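Local atomic coordinates of holo-[acyl-carrier-protein] synthase (Neisseria meningitidis FAM18, PDB entry 5SUV), a protein that belongs to the 4'-phosphopantetheinyl transferase superfamily and forms an alpha/beta trimer whose pockets hold coenzyme A. Residues R53-E58 and V118-V123; F89-A94 and S105-S110; V11-I16 and E114-L119; G29-P34 and V72-I77. One frame throughout, in Å; residues are numbered along the deposited sequence.

In the fold
Contacts 1 and 2 are buried and mostly apolar; contacts 3 and 4 are only partly buried and involve more polar groups. Contacts 1 and 3 share Val118 and Leu119 of strand 117-125: in contact 1 that strand meets helix 46-63 through small side chains, whereas in contact 3 it pairs with the end of strand 3-12 and is tied by hydrogen bonds to the start of a helix. Contact 2 adds strand 106-114 on the other side of strand 117-125. Contact 4 joins a helix end to the loop that leads into strand 77-81, at the coenzyme A thiol arm, and is linked to contact 1 through Lys57, whose NZ binds three of its carbonyl oxygens.

Contact 1 (R53-E58 and V118-V123); sequences RFAAKE and VLAFVV. With COA (coenzyme A), chain D.
Ala56 and Ala120 bring the helical segment 53-58 and the strand segment 118-123 within 5.4 Å of each other, CA to CA, the two axes running in the same general direction at 28° and 7.3 Å apart at closest approach. Such proximity rests on alanines. The methyl of Ala55 is directed at the strand and meets the CB of Ala120 at 3.8 Å; Val118 CG1 touches the same methyl more loosely, at 4.4 Å. Ala120 CB in turn sits against the helix backbone, 3.6 Å from Ala55 O, and farther along the strand Val122 CG2 comes up to Ala56 O. These are van der Waals contacts, and nothing polar bonds across them. Alternate strand residues face away: Leu119 and Phe121 pack on their counterparts in both neighbouring subunits. On the helix, Glu58 stands beside the ligand instead of the strand. Its CG, anti to the carbonyl carbon (chi1 -70°), lies over the centre of the Phe54 ring, while its OE2 approaches O5A of the coenzyme A diphosphate to 3.4 Å. C3P of the thiol arm reaches the edge of that same ring. The helix turns its alanines to the sheet and Phe54 and Glu58 to coenzyme A, a helix-on-sheet layer typical of this alpha/beta family, with the coenzyme A pocket built along it.

Contact 2 (F89-A94 and S105-S110); sequences FFYGPA and SRVSLS
Phe89 reaches from strand 87-91 to Val107 and Leu109 of strand 106-114. Its CB is directed at that strand, and with chi1 at -70° CG lies beside the backbone N. Along one side of the ring, CD2 approaches Val107 O at 3.8 Å, the oxygen lying in the ring plane, and CE2 meets Val107 CG1 at 3.8 Å and Leu109 CB at 3.7 Å. At the tip, CZ touches both methyls of Leu109. The leucine side chain crosses the ring at about a right angle and lays CD2 over one face, 4.1 Å from the centroid, a CH-pi contact displaced toward the rim. Tyr91, two residues on, brings its OH to 3.5 Å from Val107 CB. The strand backbones stay too far apart for direct pairing and are joined through waters: one accepts from Phe89 N and donates to Val107 O, and another links Tyr91 OH to Val107 N, accepting from the latter. Phe60 of helix 46-63 meets the Phe89 ring edge-to-face, and Val122 packs on it from strand 117-125. The contact is a hydrophobic junction between the two antiparallel sheets of the fold, with two waters bridging the strands.

Contact 3 (V11-I16 and E114-L119); sequences VSLKRI and EEDTVL
A beta-hairpin turn and a strand-to-helix junction meet through Val11 and Val118, a hydrogen-bonded antiparallel pair, where strand 3-12 turns into helix 13-23 and strand 117-125 emerges from the type II' turn Glu114 to Thr117. Val11 N and O both bond to Val118, O and N respectively, and Ser12 faces Thr117 as the next, non-hydrogen-bonded pair. Beyond it the sheet pairing gives way to helix capping. Leu13 N donates to Asp116 O at 2.9 Å, in the carbonyl plane. The Asp116 side chain, CG anti to the backbone N (chi1 -173°), reaches across to the helix start: OD1 receives Lys14 N at 3.0 Å through its syn lone pair, and OD2 is met on its syn side by Ser12 OG, 2.6 Å away and tilted 18° out of the carboxylate plane. Ser12 is itself the N-cap, its OG accepting from Arg15 N at 3.3 Å. Leu13 slides past Asp116 in the opposite direction, placing CD1 3.5 Å from Glu115 O; its CD2 meets Val118 CG2 at 3.6 Å, the side chains crossing at about a right angle. Glu114 of the third subunit forms a salt bridge with Arg15 and accepts from Ser12 N. One carboxylate thus grips both the capping hydroxyl and a helix backbone N-H, so its negative charge lies at the positive end of the helix dipole, where it would probably be stabilised, although the like charge of Glu115 of the third subunit, packed on Asp116, would probably work against this.

Contact 4 (G29-P34 and V72-I77); sequences GRILTP and VSFRNI. With COA (coenzyme A), chain D.
Ile31 and Phe74 lie side by side and point the same way. Ile31 sets CD1 over one face, above the ring centre, 3.9 Å from the centroid and only 4° from its normal, a CH-pi contact, while CG2 lies outside the rim, 3.9 Å from Phe74 CD1. At its base Phe74 CB fits close to the end of helix 25-31, 3.2 Å from Ile31 O. The outer edge of the ring turns to coenzyme A, whose amide oxygen O5P lies near the ring plane at CE2, while Ile31 CD1 is also 3.7 Å from the sulphur S1P. Thr33, the N-cap of helix 34-39, is turned differently: OG1 takes the crowded position between N and the carbonyl carbon (chi1 72°), where it caps a backbone N of that helix and bonds to Glu35 OE1, leaving CG2 to face the carbonyl oxygens of the loop, 3.3 Å from Arg75 O and 3.5 Å from Phe74 O. Arg75 reaches back along segment 29-34 with its chain extended from CG to NE. CG passes Leu32 O, Arg30 CA lies over one face of the guanidinium, and NH2 comes within 3.0 Å of Gly29 O. Several carbonyls gather here, and Ile31 O, Phe74 O and Ile77 O share a donor in Lys57 NZ, from helix 46-63, which probably offsets the repulsion between Ile31 O and Phe74 O. Ile31 and Phe74, carried by the helix end and the loop, form an apolar part of the coenzyme A pocket, at the amide and thiol end of its arm.

Contact 1 (R53-E58 and V118-V123)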
# COMPACT_ATOMS: atom_id res chain seq x y z
N ARG A 53 10.54 11.02 -3.35
CA ARG A 53 11.68 10.66 -2.51
C ARG A 53 11.29 10.69 -1.04
O ARG A 53 11.62 9.77 -0.28
CB ARG A 53 12.86 11.61 -2.78
CG ARG A 53 13.37 11.61 -4.21
CD ARG A 53 13.54 10.22 -4.76
NE ARG A 53 14.40 10.16 -5.95
CZ ARG A 53 14.02 10.47 -7.19
NH1 ARG A 53 12.78 10.88 -7.42
NH2 ARG A 53 14.87 10.36 -8.19
N PHE A 54 10.57 11.73 -0.61
CA PHE A 54 10.15 11.83 0.78
C PHE A 54 9.29 10.63 1.17
O PHE A 54 9.52 10.00 2.21
CB PHE A 54 9.41 13.15 1.00
CG PHE A 54 9.12 13.47 2.43
CD1 PHE A 54 10.13 13.73 3.32
CD2 PHE A 54 7.81 13.51 2.88
CE1 PHE A 54 9.86 14.02 4.64
CE2 PHE A 54 7.53 13.80 4.21
CZ PHE A 54 8.57 14.07 5.08
N ALA A 55 8.30 10.28 0.34
CA ALA A 55 7.45 9.15 0.67
C ALA A 55 8.25 7.85 0.70
O ALA A 55 8.06 7.01 1.58
CB ALA A 55 6.29 9.02 -0.31
N ALA A 56 9.12 7.65 -0.29
CA ALA A 56 9.88 6.41 -0.38
C ALA A 56 10.83 6.26 0.80
O ALA A 56 10.98 5.17 1.35
CB ALA A 56 10.65 6.37 -1.70
N LYS A 57 11.48 7.35 1.19
CA LYS A 57 12.39 7.27 2.33
C LYS A 57 11.62 7.02 3.62
O LYS A 57 12.04 6.23 4.47
CB LYS A 57 13.21 8.54 2.43
CG LYS A 57 14.04 8.80 1.19
CD LYS A 57 14.57 10.22 1.17
CE LYS A 57 15.23 10.56 -0.17
NZ LYS A 57 16.73 10.51 -0.09
N GLU A 58 10.47 7.68 3.79
CA GLU A 58 9.71 7.44 5.00
C GLU A 58 9.19 6.00 5.05
O GLU A 58 9.23 5.36 6.10
CB GLU A 58 8.56 8.44 5.12
CG GLU A 58 9.02 9.85 5.40
CD GLU A 58 7.94 10.72 6.01
OE1 GLU A 58 8.26 11.54 6.91
OE2 GLU A 58 6.77 10.60 5.60
N VAL A 118 0.82 11.38 -3.30
CA VAL A 118 1.91 10.48 -3.66
C VAL A 118 1.93 9.35 -2.65
O VAL A 118 1.78 9.58 -1.44
CB VAL A 118 3.27 11.20 -3.70
CG1 VAL A 118 4.37 10.22 -4.05
CG2 VAL A 118 3.22 12.32 -4.70
N LEU A 119 2.09 8.14 -3.14
CA LEU A 119 2.03 6.95 -2.31
C LEU A 119 3.27 6.09 -2.51
O LEU A 119 3.73 5.92 -3.64
CB LEU A 119 0.78 6.16 -2.67
CG LEU A 119 0.53 4.78 -2.08
CD1 LEU A 119 0.52 4.89 -0.58
CD2 LEU A 119 -0.80 4.28 -2.61
N ALA A 120 3.80 5.55 -1.41
CA ALA A 120 4.92 4.62 -1.45
C ALA A 120 4.62 3.40 -0.59
O ALA A 120 4.06 3.51 0.50
CB ALA A 120 6.23 5.29 -0.95
N PHE A 121 4.99 2.23 -1.11
CA PHE A 121 4.95 0.96 -0.39
C PHE A 121 6.34 0.33 -0.44
O PHE A 121 6.98 0.34 -1.49
CB PHE A 121 3.95 -0.03 -0.99
CG PHE A 121 2.52 0.23 -0.62
CD1 PHE A 121 1.81 1.26 -1.21
CD2 PHE A 121 1.87 -0.60 0.28
CE1 PHE A 121 0.48 1.47 -0.88
CE2 PHE A 121 0.54 -0.39 0.61
CZ PHE A 121 -0.16 0.65 0.02
N VAL A 122 6.77 -0.24 0.68
CA VAL A 122 8.09 -0.85 0.79
C VAL A 122 7.97 -2.15 1.57
O VAL A 122 7.32 -2.20 2.62
CB VAL A 122 9.09 0.09 1.50
CG1 VAL A 122 10.41 -0.62 1.75
CG2 VAL A 122 9.33 1.36 0.69
N VAL A 123 8.67 -3.17 1.09
CA VAL A 123 8.81 -4.43 1.82
C VAL A 123 10.28 -4.76 1.97
O VAL A 123 10.99 -4.90 0.97
CB VAL A 123 8.08 -5.58 1.12
CG1 VAL A 123 8.22 -6.86 1.93
CG2 VAL A 123 6.61 -5.22 0.91
N1A COA D . 8.87 1.64 12.55
C2A COA D . 7.79 1.55 11.73
N3A COA D . 6.74 2.36 11.71
C4A COA D . 6.77 3.37 12.65
C5A COA D . 7.83 3.61 13.59
C6A COA D . 8.87 2.66 13.46
N6A COA D . 9.88 2.71 14.25
N7A COA D . 7.59 4.64 14.36
C8A COA D . 6.42 5.05 13.91
N9A COA D . 5.90 4.32 12.89
C1B COA D . 4.60 4.47 12.19
C2B COA D . 3.42 4.42 13.26
O2B COA D . 2.43 3.55 12.88
C3B COA D . 2.96 5.91 13.17
O3B COA D . 1.68 6.09 13.36
P3B COA D . 1.00 5.65 14.93
O7A COA D . 1.95 6.08 15.84
O8A COA D . 0.87 4.16 14.84
O9A COA D . -0.22 6.42 14.89
C4B COA D . 3.26 6.15 11.68
O4B COA D . 4.53 5.66 11.50
C5B COA D . 3.20 7.62 11.24
O5B COA D . 3.37 7.64 9.87
P1A COA D . 3.03 9.06 9.19
O1A COA D . 1.71 9.43 9.48
O2A COA D . 3.59 8.96 7.80
O3A COA D . 3.90 10.02 10.23
P2A COA D . 5.19 10.81 9.77
O4A COA D . 5.53 11.56 10.90
O5A COA D . 5.02 11.35 8.38
O6A COA D . 6.47 9.69 9.58
CBP COA D . 8.23 8.59 10.74
CCP COA D . 6.73 9.03 10.69
CDP COA D . 8.29 7.21 11.29
CEP COA D . 8.94 8.61 9.41
CAP COA D . 8.90 9.53 11.66
OAP COA D . 8.38 9.38 12.94
C9P COA D . 10.38 9.34 11.75
O9P COA D . 10.83 8.39 12.28
N8P COA D . 11.22 10.31 11.24
C7P COA D . 10.74 11.51 10.62
C6P COA D . 11.54 12.69 11.19
C5P COA D . 11.76 13.66 10.08
O5P COA D . 12.81 13.79 9.54
N4P COA D . 10.68 14.44 9.69
C3P COA D . 10.84 15.36 8.56
C2P COA D . 11.89 16.41 8.83
S1P COA D . 12.13 17.29 7.30

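Contact 2 (F89-A94 and S105-S110)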
# COMPACT_ATOMS: atom_id res chain seq x y z
N PHE A 89 16.06 1.13 -4.42
CA PHE A 89 16.86 1.85 -3.44
C PHE A 89 18.35 1.67 -3.69
O PHE A 89 18.79 0.60 -4.12
CB PHE A 89 16.55 1.37 -2.02
CG PHE A 89 15.19 1.77 -1.53
CD1 PHE A 89 14.90 3.09 -1.27
CD2 PHE A 89 14.22 0.81 -1.31
CE1 PHE A 89 13.65 3.45 -0.79
CE2 PHE A 89 12.96 1.17 -0.83
CZ PHE A 89 12.69 2.48 -0.57
N PHE A 90 19.12 2.72 -3.40
CA PHE A 90 20.56 2.61 -3.22
C PHE A 90 20.90 3.26 -1.89
O PHE A 90 20.11 4.05 -1.35
CB PHE A 90 21.33 3.24 -4.39
CG PHE A 90 21.30 4.74 -4.43
CD1 PHE A 90 22.21 5.48 -3.69
CD2 PHE A 90 20.38 5.41 -5.22
CE1 PHE A 90 22.19 6.85 -3.72
CE2 PHE A 90 20.37 6.79 -5.27
CZ PHE A 90 21.26 7.51 -4.51
N TYR A 91 22.03 2.88 -1.30
CA TYR A 91 22.28 3.17 0.10
C TYR A 91 23.63 3.84 0.28
O TYR A 91 24.60 3.52 -0.42
CB TYR A 91 22.24 1.90 0.95
CG TYR A 91 21.01 1.10 0.72
CD1 TYR A 91 19.78 1.62 1.07
CD2 TYR A 91 21.07 -0.16 0.16
CE1 TYR A 91 18.64 0.90 0.86
CE2 TYR A 91 19.91 -0.90 -0.04
CZ TYR A 91 18.70 -0.36 0.30
OH TYR A 91 17.54 -1.08 0.11
N GLY A 92 23.67 4.76 1.24
CA GLY A 92 24.93 5.27 1.74
C GLY A 92 25.63 4.15 2.48
O GLY A 92 25.00 3.22 2.98
N PRO A 93 26.96 4.20 2.54
CA PRO A 93 27.71 3.03 3.03
C PRO A 93 27.33 2.61 4.44
O PRO A 93 27.31 1.40 4.74
CB PRO A 93 29.18 3.49 2.92
CG PRO A 93 29.12 4.98 2.84
CD PRO A 93 27.83 5.32 2.17
N ALA A 94 27.03 3.54 5.33
CA ALA A 94 26.70 3.14 6.69
C ALA A 94 25.40 2.37 6.73
O ALA A 94 25.22 1.46 7.55
CB ALA A 94 26.60 4.36 7.59
N SER A 105 18.08 -8.58 3.15
CA SER A 105 18.68 -8.94 1.88
C SER A 105 18.20 -8.09 0.73
O SER A 105 18.94 -7.85 -0.23
CB SER A 105 18.38 -10.40 1.55
OG SER A 105 16.97 -10.59 1.46
N ARG A 106 16.94 -7.67 0.77
CA ARG A 106 16.36 -6.94 -0.35
C ARG A 106 15.25 -6.06 0.19
O ARG A 106 14.46 -6.49 1.03
CB ARG A 106 15.80 -7.90 -1.41
CG ARG A 106 14.96 -7.24 -2.50
CD ARG A 106 15.82 -6.44 -3.47
NE ARG A 106 16.58 -7.32 -4.36
CZ ARG A 106 16.05 -8.01 -5.37
NH1 ARG A 106 14.75 -7.94 -5.62
NH2 ARG A 106 16.82 -8.78 -6.12
N VAL A 107 15.21 -4.82 -0.27
CA VAL A 107 14.10 -3.93 0.05
C VAL A 107 13.46 -3.51 -1.26
O VAL A 107 14.11 -2.90 -2.12
CB VAL A 107 14.56 -2.70 0.85
CG1 VAL A 107 13.37 -1.91 1.29
CG2 VAL A 107 15.38 -3.13 2.07
N SER A 108 12.17 -3.84 -1.42
CA SER A 108 11.40 -3.56 -2.62
C SER A 108 10.58 -2.28 -2.45
O SER A 108 10.16 -1.94 -1.34
CB SER A 108 10.48 -4.73 -2.95
OG SER A 108 11.24 -5.87 -3.30
N LEU A 109 10.39 -1.57 -3.55
CA LEU A 109 9.74 -0.27 -3.55
C LEU A 109 8.74 -0.19 -4.69
O LEU A 109 9.07 -0.56 -5.82
CB LEU A 109 10.77 0.85 -3.74
CG LEU A 109 10.28 2.29 -3.95
CD1 LEU A 109 9.47 2.70 -2.75
CD2 LEU A 109 11.47 3.24 -4.16
N SER A 110 7.57 0.35 -4.40
CA SER A 110 6.67 0.79 -5.45
C SER A 110 6.13 2.17 -5.12
O SER A 110 5.90 2.50 -3.96
CB SER A 110 5.48 -0.18 -5.64
OG SER A 110 4.67 0.22 -6.73
O HOH W 1 15.20 -1.49 -4.24
O HOH W 2 17.77 -3.53 -1.36

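Contact 3 (V11-I16 and E114-L119)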
# COMPACT_ATOMS: atom_id res chain seq x y z
N VAL A 11 1.95 11.18 0.92
CA VAL A 11 2.54 12.51 0.95
C VAL A 11 1.74 13.39 0.02
O VAL A 11 1.51 13.04 -1.14
CB VAL A 11 4.03 12.49 0.53
CG1 VAL A 11 4.56 13.91 0.41
CG2 VAL A 11 4.84 11.70 1.53
N SER A 12 1.36 14.56 0.52
CA SER A 12 0.63 15.55 -0.26
C SER A 12 1.61 16.47 -0.97
O SER A 12 2.53 17.01 -0.33
CB SER A 12 -0.29 16.36 0.65
OG SER A 12 -0.66 17.57 0.03
N LEU A 13 1.45 16.64 -2.28
CA LEU A 13 2.26 17.64 -2.98
C LEU A 13 2.14 19.01 -2.33
O LEU A 13 3.13 19.75 -2.24
CB LEU A 13 1.85 17.71 -4.45
CG LEU A 13 1.94 16.43 -5.27
CD1 LEU A 13 1.45 16.67 -6.68
CD2 LEU A 13 3.36 15.89 -5.28
N LYS A 14 0.94 19.38 -1.88
CA LYS A 14 0.77 20.68 -1.24
C LYS A 14 1.62 20.79 0.02
O LYS A 14 2.13 21.86 0.34
CB LYS A 14 -0.71 20.92 -0.92
CG LYS A 14 -1.59 21.07 -2.15
CD LYS A 14 -3.06 21.17 -1.78
CE LYS A 14 -3.95 21.21 -3.01
NZ LYS A 14 -3.61 22.33 -3.93
N ARG A 15 1.77 19.68 0.75
CA ARG A 15 2.63 19.69 1.93
C ARG A 15 4.08 19.93 1.53
O ARG A 15 4.80 20.68 2.20
CB ARG A 15 2.51 18.39 2.70
CG ARG A 15 3.44 18.26 3.91
CD ARG A 15 2.92 17.20 4.87
NE ARG A 15 3.98 16.59 5.67
CZ ARG A 15 4.34 15.30 5.61
NH1 ARG A 15 3.74 14.44 4.80
NH2 ARG A 15 5.32 14.87 6.39
N ILE A 16 4.52 19.32 0.42
CA ILE A 16 5.88 19.56 -0.05
C ILE A 16 6.05 21.03 -0.40
O ILE A 16 7.05 21.66 -0.01
CB ILE A 16 6.20 18.65 -1.26
CG1 ILE A 16 6.13 17.17 -0.87
CG2 ILE A 16 7.58 18.97 -1.83
CD1 ILE A 16 7.21 16.72 0.12
N GLU A 114 -1.49 10.28 -7.84
CA GLU A 114 -2.74 10.68 -8.48
C GLU A 114 -3.18 11.99 -7.86
O GLU A 114 -3.40 12.06 -6.65
CB GLU A 114 -3.81 9.60 -8.30
CG GLU A 114 -5.14 9.89 -9.00
CD GLU A 114 -5.12 9.56 -10.48
OE1 GLU A 114 -4.09 9.79 -11.14
OE2 GLU A 114 -6.15 9.05 -10.98
N GLU A 115 -3.29 13.03 -8.70
CA GLU A 115 -3.66 14.37 -8.25
C GLU A 115 -2.65 14.80 -7.20
O GLU A 115 -1.44 14.83 -7.50
CB GLU A 115 -5.11 14.38 -7.77
CG GLU A 115 -6.14 13.97 -8.79
CD GLU A 115 -7.54 13.99 -8.20
OE1 GLU A 115 -7.90 15.00 -7.57
OE2 GLU A 115 -8.26 12.98 -8.34
N ASP A 116 -3.06 15.11 -5.98
CA ASP A 116 -2.21 15.65 -4.95
C ASP A 116 -1.52 14.57 -4.12
O ASP A 116 -0.66 14.91 -3.31
CB ASP A 116 -3.03 16.53 -4.00
CG ASP A 116 -2.18 17.25 -2.99
OD1 ASP A 116 -1.26 17.99 -3.41
OD2 ASP A 116 -2.42 17.09 -1.78
N THR A 117 -1.87 13.31 -4.30
CA THR A 117 -1.44 12.25 -3.39
C THR A 117 -0.30 11.47 -4.02
O THR A 117 -0.42 10.95 -5.14
CB THR A 117 -2.61 11.32 -3.07
OG1 THR A 117 -3.65 12.06 -2.42
CG2 THR A 117 -2.18 10.20 -2.15
N VAL A 118 0.82 11.38 -3.30
CA VAL A 118 1.91 10.48 -3.66
C VAL A 118 1.93 9.35 -2.65
O VAL A 118 1.78 9.58 -1.44
CB VAL A 118 3.27 11.20 -3.70
CG1 VAL A 118 4.37 10.22 -4.05
CG2 VAL A 118 3.22 12.32 -4.70
N LEU A 119 2.09 8.14 -3.14
CA LEU A 119 2.03 6.95 -2.31
C LEU A 119 3.27 6.09 -2.51
O LEU A 119 3.73 5.92 -3.64
CB LEU A 119 0.78 6.16 -2.67
CG LEU A 119 0.53 4.78 -2.08
CD1 LEU A 119 0.52 4.89 -0.58
CD2 LEU A 119 -0.80 4.28 -2.61

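Contact 4 (G29-P34 and V72-I77)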
# COMPACT_ATOMS: atom_id res chain seq x y z
N GLY A 29 17.70 19.92 0.64
CA GLY A 29 19.02 19.59 1.15
C GLY A 29 18.98 18.68 2.35
O GLY A 29 19.97 17.99 2.63
N ARG A 30 17.85 18.64 3.05
CA ARG A 30 17.72 17.78 4.21
C ARG A 30 17.23 16.39 3.83
O ARG A 30 17.62 15.41 4.49
CB ARG A 30 16.77 18.45 5.22
CG ARG A 30 16.66 17.74 6.57
CD ARG A 30 15.97 18.62 7.62
NE ARG A 30 16.80 19.76 8.02
CZ ARG A 30 16.58 21.03 7.66
NH1 ARG A 30 15.56 21.36 6.89
NH2 ARG A 30 17.41 21.98 8.08
N ILE A 31 16.43 16.27 2.77
CA ILE A 31 15.73 15.03 2.43
C ILE A 31 16.49 14.21 1.39
O ILE A 31 16.44 12.98 1.42
CB ILE A 31 14.32 15.34 1.91
CG1 ILE A 31 13.55 16.16 2.94
CG2 ILE A 31 13.58 14.05 1.58
CD1 ILE A 31 13.51 15.58 4.30
N LEU A 32 17.18 14.88 0.48
CA LEU A 32 17.83 14.18 -0.62
C LEU A 32 19.25 13.78 -0.23
O LEU A 32 19.91 14.47 0.55
CB LEU A 32 17.90 15.06 -1.86
CG LEU A 32 16.56 15.58 -2.37
CD1 LEU A 32 16.79 16.43 -3.60
CD2 LEU A 32 15.61 14.41 -2.67
N THR A 33 19.71 12.66 -0.79
CA THR A 33 21.10 12.27 -0.62
C THR A 33 21.99 13.18 -1.47
O THR A 33 21.53 13.79 -2.44
CB THR A 33 21.35 10.82 -1.04
OG1 THR A 33 21.28 10.69 -2.47
CG2 THR A 33 20.34 9.88 -0.42
N PRO A 34 23.28 13.27 -1.13
CA PRO A 34 24.20 14.04 -1.98
C PRO A 34 24.08 13.70 -3.46
O PRO A 34 24.18 14.60 -4.31
CB PRO A 34 25.58 13.67 -1.43
CG PRO A 34 25.33 13.27 -0.02
CD PRO A 34 23.98 12.63 -0.00
N VAL A 72 19.69 4.99 9.30
CA VAL A 72 18.47 5.00 8.51
C VAL A 72 18.04 6.45 8.42
O VAL A 72 17.16 6.90 9.17
CB VAL A 72 17.38 4.12 9.15
CG1 VAL A 72 16.15 4.06 8.27
CG2 VAL A 72 17.89 2.71 9.37
N SER A 73 18.66 7.19 7.50
CA SER A 73 18.46 8.62 7.36
C SER A 73 18.08 8.98 5.93
O SER A 73 18.33 8.23 4.98
CB SER A 73 19.71 9.39 7.78
OG SER A 73 20.82 9.01 6.98
N PHE A 74 17.48 10.16 5.78
CA PHE A 74 17.16 10.64 4.44
C PHE A 74 18.40 10.68 3.56
O PHE A 74 18.33 10.36 2.37
CB PHE A 74 16.53 12.02 4.51
CG PHE A 74 15.19 12.04 5.18
CD1 PHE A 74 14.08 11.52 4.54
CD2 PHE A 74 15.05 12.57 6.44
CE1 PHE A 74 12.83 11.55 5.16
CE2 PHE A 74 13.81 12.60 7.06
CZ PHE A 74 12.71 12.08 6.43
N ARG A 75 19.54 11.07 4.13
CA ARG A 75 20.75 11.23 3.33
C ARG A 75 21.43 9.92 2.99
O ARG A 75 22.34 9.93 2.15
CB ARG A 75 21.75 12.14 4.04
CG ARG A 75 21.40 13.60 4.00
CD ARG A 75 22.56 14.44 4.49
NE ARG A 75 22.24 15.87 4.48
CZ ARG A 75 21.59 16.50 5.45
NH1 ARG A 75 21.17 15.85 6.52
NH2 ARG A 75 21.35 17.80 5.34
N ASN A 76 20.97 8.80 3.56
CA ASN A 76 21.49 7.48 3.25
C ASN A 76 20.54 6.63 2.42
O ASN A 76 20.94 5.57 1.94
CB ASN A 76 21.84 6.70 4.53
CG ASN A 76 23.23 7.03 5.07
OD1 ASN A 76 24.08 7.59 4.36
ND2 ASN A 76 23.46 6.72 6.34
N ILE A 77 19.29 7.06 2.23
CA ILE A 77 18.29 6.28 1.50
C ILE A 77 18.08 6.96 0.16
O ILE A 77 17.40 7.99 0.07
CB ILE A 77 16.97 6.20 2.26
CG1 ILE A 77 17.13 5.60 3.67
CG2 ILE A 77 15.96 5.41 1.43
CD1 ILE A 77 15.97 5.97 4.58
N1A COA D . 8.87 1.64 12.55
C2A COA D . 7.79 1.55 11.73
N3A COA D . 6.74 2.36 11.71
C4A COA D . 6.77 3.37 12.65
C5A COA D . 7.83 3.61 13.59
C6A COA D . 8.87 2.66 13.46
N6A COA D . 9.88 2.71 14.25
N7A COA D . 7.59 4.64 14.36
C8A COA D . 6.42 5.05 13.91
N9A COA D . 5.90 4.32 12.89
C1B COA D . 4.60 4.47 12.19
C2B COA D . 3.42 4.42 13.26
O2B COA D . 2.43 3.55 12.88
C3B COA D . 2.96 5.91 13.17
O3B COA D . 1.68 6.09 13.36
P3B COA D . 1.00 5.65 14.93
O7A COA D . 1.95 6.08 15.84
O8A COA D . 0.87 4.16 14.84
O9A COA D . -0.22 6.42 14.89
C4B COA D . 3.26 6.15 11.68
O4B COA D . 4.53 5.66 11.50
C5B COA D . 3.20 7.62 11.24
O5B COA D . 3.37 7.64 9.87
P1A COA D . 3.03 9.06 9.19
O1A COA D . 1.71 9.43 9.48
O2A COA D . 3.59 8.96 7.80
O3A COA D . 3.90 10.02 10.23
P2A COA D . 5.19 10.81 9.77
O4A COA D . 5.53 11.56 10.90
O5A COA D . 5.02 11.35 8.38
O6A COA D . 6.47 9.69 9.58
CBP COA D . 8.23 8.59 10.74
CCP COA D . 6.73 9.03 10.69
CDP COA D . 8.29 7.21 11.29
CEP COA D . 8.94 8.61 9.41
CAP COA D . 8.90 9.53 11.66
OAP COA D . 8.38 9.38 12.94
C9P COA D . 10.38 9.34 11.75
O9P COA D . 10.83 8.39 12.28
N8P COA D . 11.22 10.31 11.24
C7P COA D . 10.74 11.51 10.62
C6P COA D . 11.54 12.69 11.19
C5P COA D . 11.76 13.66 10.08
O5P COA D . 12.81 13.79 9.54
N4P COA D . 10.68 14.44 9.69
C3P COA D . 10.84 15.36 8.56
C2P COA D . 11.89 16.41 8.83
S1P COA D . 12.13 17.29 7.30